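Local coordinates for glyoxylate reductase (Paecilomyces sp. J18, PDB 3WNV), which catalyses the reduction of glyoxylate, probably to glycolate with NADPH or NADH as the hydride donor, at residues S23-L28 with N310-I315; A5-G10 with E37-N42. All coordinates share one frame; numbering follows the deposited sequence.

Contact 1: residues S23-L28 with N310-I315; sequences SSLVTL and NLRSAI
L25 and I315 mark the closest backbone approach, their CA atoms 7.5 Å apart, where the loop between a 3-10 turn and strand 27-31 passes the C-terminal part of helix 297-317. The gap is too wide for main-chain bonding, and side chains alone bridge it. I315 is the centre of the contact. Its chi1 of -63° sets CG2 anti to the backbone N and sends the CG1-CD1 arm in another direction, giving the loop two separate methyl surfaces. CG2 settles between two neighbours, touching L25 CB at 3.9 Å and V26 CG1 at the same distance. The CD1 end meets both methyls of V26, with I315 CD1 and V26 CG2 4.0 Å apart; these two branched chains reach toward each other tip to tip, whereas L25 comes to I315 at a slant. With a serine here, the V26 methyls and L25 CB would probably lose their main apolar neighbour on the helix, opening a gap between loop and helix.

R312, one turn earlier, adds a partner of different character. Its chain runs out extended and then bends at chi3 (-72°), carrying the guanidinium back to the leucine. There NH1 lies 3.8 Å from L25 CD1, approached obliquely, and the two side chains cross at about a right angle. The charge itself is answered within the same helix by a salt bridge from R312 NH1 to E316 OE2, so the leucine meets an arginine already paired.

V26 is buried, while L25, R312 and I315 are partly exposed. No hydrogen bond crosses between the segments: this part of the loop is held against the helix by the fit of aliphatic groups, with a paired charge at the margin.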
# COMPACT_ATOMS: atom_id res chain seq x y z
N SER A 23 1.18 8.90 -28.20
CA SER A 23 1.68 8.45 -29.50
C SER A 23 2.19 9.58 -30.36
O SER A 23 2.92 9.36 -31.32
CB SER A 23 0.63 7.64 -30.24
OG SER A 23 -0.35 8.48 -30.80
N SER A 24 1.82 10.81 -30.02
CA SER A 24 2.38 11.96 -30.72
C SER A 24 3.86 12.16 -30.38
O SER A 24 4.58 12.81 -31.12
CB SER A 24 1.59 13.23 -30.40
OG SER A 24 1.88 13.65 -29.07
N LEU A 25 4.29 11.60 -29.25
CA LEU A 25 5.67 11.72 -28.80
C LEU A 25 6.50 10.47 -29.03
O LEU A 25 7.68 10.58 -29.31
CB LEU A 25 5.71 12.03 -27.29
CG LEU A 25 4.86 13.20 -26.80
CD1 LEU A 25 4.86 13.31 -25.27
CD2 LEU A 25 5.32 14.49 -27.42
N VAL A 26 5.91 9.28 -28.84
CA VAL A 26 6.72 8.06 -28.88
C VAL A 26 5.91 6.92 -29.49
O VAL A 26 4.69 7.00 -29.56
CB VAL A 26 7.12 7.60 -27.44
CG1 VAL A 26 8.21 8.50 -26.85
CG2 VAL A 26 5.89 7.53 -26.52
N THR A 27 6.59 5.85 -29.88
CA THR A 27 5.96 4.60 -30.32
C THR A 27 5.40 3.89 -29.10
O THR A 27 6.14 3.62 -28.14
CB THR A 27 7.02 3.68 -30.94
OG1 THR A 27 7.57 4.30 -32.11
CG2 THR A 27 6.43 2.30 -31.27
N LEU A 28 4.10 3.59 -29.09
CA LEU A 28 3.53 2.92 -27.92
C LEU A 28 3.58 1.41 -28.13
O LEU A 28 3.18 0.91 -29.18
CB LEU A 28 2.07 3.38 -27.67
CG LEU A 28 1.87 4.90 -27.52
CD1 LEU A 28 0.37 5.26 -27.39
CD2 LEU A 28 2.66 5.48 -26.32
N ASN A 310 3.69 11.72 -15.15
CA ASN A 310 5.11 11.44 -14.97
C ASN A 310 5.77 11.00 -16.27
O ASN A 310 6.81 11.51 -16.64
CB ASN A 310 5.33 10.35 -13.92
CG ASN A 310 5.44 10.92 -12.53
OD1 ASN A 310 6.49 11.46 -12.15
ND2 ASN A 310 4.36 10.80 -11.75
N LEU A 311 5.16 10.04 -16.97
CA LEU A 311 5.67 9.62 -18.28
C LEU A 311 5.83 10.75 -19.28
O LEU A 311 6.84 10.86 -19.97
CB LEU A 311 4.74 8.56 -18.88
CG LEU A 311 4.94 7.20 -18.28
CD1 LEU A 311 3.74 6.29 -18.57
CD2 LEU A 311 6.23 6.63 -18.83
N ARG A 312 4.81 11.57 -19.40
CA ARG A 312 4.83 12.65 -20.35
C ARG A 312 5.94 13.65 -19.99
O ARG A 312 6.68 14.12 -20.87
CB ARG A 312 3.46 13.34 -20.41
CG ARG A 312 3.44 14.54 -21.34
CD ARG A 312 2.06 15.16 -21.38
NE ARG A 312 1.10 14.34 -22.11
CZ ARG A 312 0.98 14.36 -23.44
NH1 ARG A 312 1.77 15.15 -24.15
NH2 ARG A 312 0.08 13.60 -24.06
N SER A 313 6.07 13.94 -18.70
CA SER A 313 7.13 14.83 -18.24
C SER A 313 8.51 14.25 -18.55
O SER A 313 9.42 14.95 -18.99
CB SER A 313 7.00 15.05 -16.73
OG SER A 313 7.93 16.03 -16.29
N ALA A 314 8.64 12.94 -18.35
CA ALA A 314 9.93 12.28 -18.59
C ALA A 314 10.33 12.39 -20.06
O ALA A 314 11.45 12.79 -20.40
CB ALA A 314 9.84 10.84 -18.18
N ILE A 315 9.40 12.03 -20.93
CA ILE A 315 9.59 12.12 -22.37
C ILE A 315 9.83 13.55 -22.86
O ILE A 315 10.75 13.80 -23.62
CB ILE A 315 8.39 11.48 -23.12
CG1 ILE A 315 8.31 9.98 -22.78
CG2 ILE A 315 8.52 11.68 -24.65
CD1 ILE A 315 6.97 9.38 -23.10

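Contact 2: residues A5-G10 with E37-N42; sequences AALLIG and EKFLEN
I9 and F39 have the nearest CA atoms, 9.5 Å apart, a separation at which helix 36-45 lies over strand 5-9 as a separate layer and only long side chains span the gap. The spanning is done chiefly by F39. Its CG stands anti to the backbone N (chi1 -179°), which carries the ring off the helix toward the sheet and brings CE1 foremost. Two strand residues receive that corner. I9 CD1 packs closely against it, 3.5 Å from F39 CE1, and also lies within 4.1 Å of F39 CZ; the isoleucine chain crosses the phenylalanine at about a right angle. L7 and F39 reach toward each other from opposite directions, and the CD2 methyl of L7 sits at the ring edge, near the ring plane, 4.0 Å from F39 CE1. Being two residues apart on the strand, L7 and I9 project from the same face of the sheet, and their end methyls sit next to each other against F39 CE1.

All three residues are buried and their contact is wholly apolar. An edge-to-face arrangement with F31, on the neighbouring strand 27-31, gives the ring a further aromatic partner. On the next turn of the helix N42 bonds through ND2 to the hydroxyl of Y48, and its OD1 takes a weak bond from K38 NZ.

Helix 36-45 connects strands 27-31 and 51-57, which flank strand 5-9 in the parallel sheet. The contact is thus the packing of a beta-alpha-beta crossover helix onto the intervening strand it passes over, consistent with the flavodoxin-like substrate-binding domain of D-2-hydroxyacid dehydrogenases.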
# COMPACT_ATOMS: atom_id res chain seq x y z
N ALA A 5 10.46 4.83 -27.70
CA ALA A 5 9.23 4.08 -27.44
C ALA A 5 8.88 4.08 -25.95
O ALA A 5 9.77 4.20 -25.09
CB ALA A 5 9.34 2.66 -27.98
N ALA A 6 7.59 3.93 -25.65
CA ALA A 6 7.16 3.66 -24.29
C ALA A 6 6.49 2.27 -24.22
O ALA A 6 5.78 1.88 -25.13
CB ALA A 6 6.19 4.72 -23.79
N LEU A 7 6.71 1.54 -23.13
CA LEU A 7 6.17 0.19 -23.03
C LEU A 7 5.23 0.09 -21.84
O LEU A 7 5.58 0.45 -20.71
CB LEU A 7 7.32 -0.81 -22.86
CG LEU A 7 6.89 -2.23 -22.50
CD1 LEU A 7 6.12 -2.85 -23.66
CD2 LEU A 7 8.15 -3.09 -22.17
N LEU A 8 4.02 -0.39 -22.10
CA LEU A 8 3.02 -0.54 -21.03
C LEU A 8 3.02 -1.99 -20.56
O LEU A 8 2.83 -2.90 -21.37
CB LEU A 8 1.64 -0.23 -21.63
CG LEU A 8 0.45 -0.71 -20.75
CD1 LEU A 8 0.46 -0.18 -19.30
CD2 LEU A 8 -0.92 -0.36 -21.41
N ILE A 9 3.26 -2.22 -19.26
CA ILE A 9 3.19 -3.57 -18.70
C ILE A 9 1.82 -3.70 -18.04
O ILE A 9 1.49 -2.91 -17.16
CB ILE A 9 4.21 -3.82 -17.56
CG1 ILE A 9 5.65 -3.42 -17.96
CG2 ILE A 9 4.16 -5.31 -17.16
CD1 ILE A 9 6.22 -4.17 -19.12
N GLY A 10 1.04 -4.69 -18.44
CA GLY A 10 -0.25 -4.87 -17.79
C GLY A 10 -1.30 -3.98 -18.42
O GLY A 10 -1.22 -3.69 -19.60
N GLU A 37 9.04 -15.29 -17.98
CA GLU A 37 9.93 -15.97 -18.93
C GLU A 37 9.84 -15.31 -20.30
O GLU A 37 10.86 -15.02 -20.94
CB GLU A 37 9.55 -17.46 -19.01
CG GLU A 37 10.35 -18.28 -20.03
CD GLU A 37 9.53 -19.43 -20.63
OE1 GLU A 37 8.92 -19.23 -21.71
OE2 GLU A 37 9.50 -20.52 -20.01
N LYS A 38 8.61 -15.06 -20.73
CA LYS A 38 8.35 -14.44 -22.02
C LYS A 38 8.73 -12.95 -22.02
O LYS A 38 9.22 -12.44 -23.03
CB LYS A 38 6.87 -14.59 -22.37
CG LYS A 38 6.45 -13.92 -23.66
CD LYS A 38 6.94 -14.68 -24.86
CE LYS A 38 6.19 -14.23 -26.10
NZ LYS A 38 5.86 -12.76 -26.02
N PHE A 39 8.51 -12.26 -20.91
CA PHE A 39 8.96 -10.87 -20.81
C PHE A 39 10.48 -10.82 -20.97
O PHE A 39 11.00 -10.05 -21.78
CB PHE A 39 8.49 -10.18 -19.53
CG PHE A 39 8.93 -8.75 -19.43
CD1 PHE A 39 8.27 -7.76 -20.15
CD2 PHE A 39 10.04 -8.40 -18.67
CE1 PHE A 39 8.71 -6.45 -20.10
CE2 PHE A 39 10.49 -7.08 -18.62
CZ PHE A 39 9.81 -6.11 -19.34
N LEU A 40 11.20 -11.68 -20.25
CA LEU A 40 12.65 -11.69 -20.36
C LEU A 40 13.13 -12.06 -21.76
O LEU A 40 14.11 -11.50 -22.23
CB LEU A 40 13.31 -12.57 -19.28
CG LEU A 40 13.03 -12.20 -17.82
CD1 LEU A 40 13.57 -13.29 -16.93
CD2 LEU A 40 13.64 -10.88 -17.43
N GLU A 41 12.43 -12.98 -22.42
CA GLU A 41 12.74 -13.33 -23.81
C GLU A 41 12.57 -12.14 -24.75
O GLU A 41 13.38 -11.94 -25.64
CB GLU A 41 11.88 -14.50 -24.29
CG GLU A 41 12.47 -15.87 -23.97
CD GLU A 41 11.49 -17.02 -24.21
OE1 GLU A 41 10.51 -16.81 -24.97
OE2 GLU A 41 11.70 -18.11 -23.63
N ASN A 42 11.51 -11.35 -24.54
CA ASN A 42 11.29 -10.16 -25.36
C ASN A 42 12.44 -9.19 -25.18
O ASN A 42 12.96 -8.66 -26.15
CB ASN A 42 9.98 -9.45 -24.98
CG ASN A 42 8.73 -10.21 -25.43
OD1 ASN A 42 8.83 -11.23 -26.13
ND2 ASN A 42 7.55 -9.72 -25.02

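In the fold
The two contacts serve opposite faces of one parallel sheet, their centres about 17 Å apart. Contact 2 is fully buried and joins elements close in sequence, with an aromatic ring at its heart. Contact 1 is only partly buried, lies beside the outermost strand 27-31, and brings a helix from near the C-terminus back to the N-terminal part of the chain; it mixes aliphatic groups with an arginine whose charge is paired within its own helix. The sheet couples them directly: T27 O probably accepts a hydrogen bond from A6 N (2.9 Å), and V26 CG2 packs on A6 CB. The pair shows how, in a layered alpha/beta domain, a buried helix-sheet contact can be purely apolar while one nearer the edge admits a charged side chain.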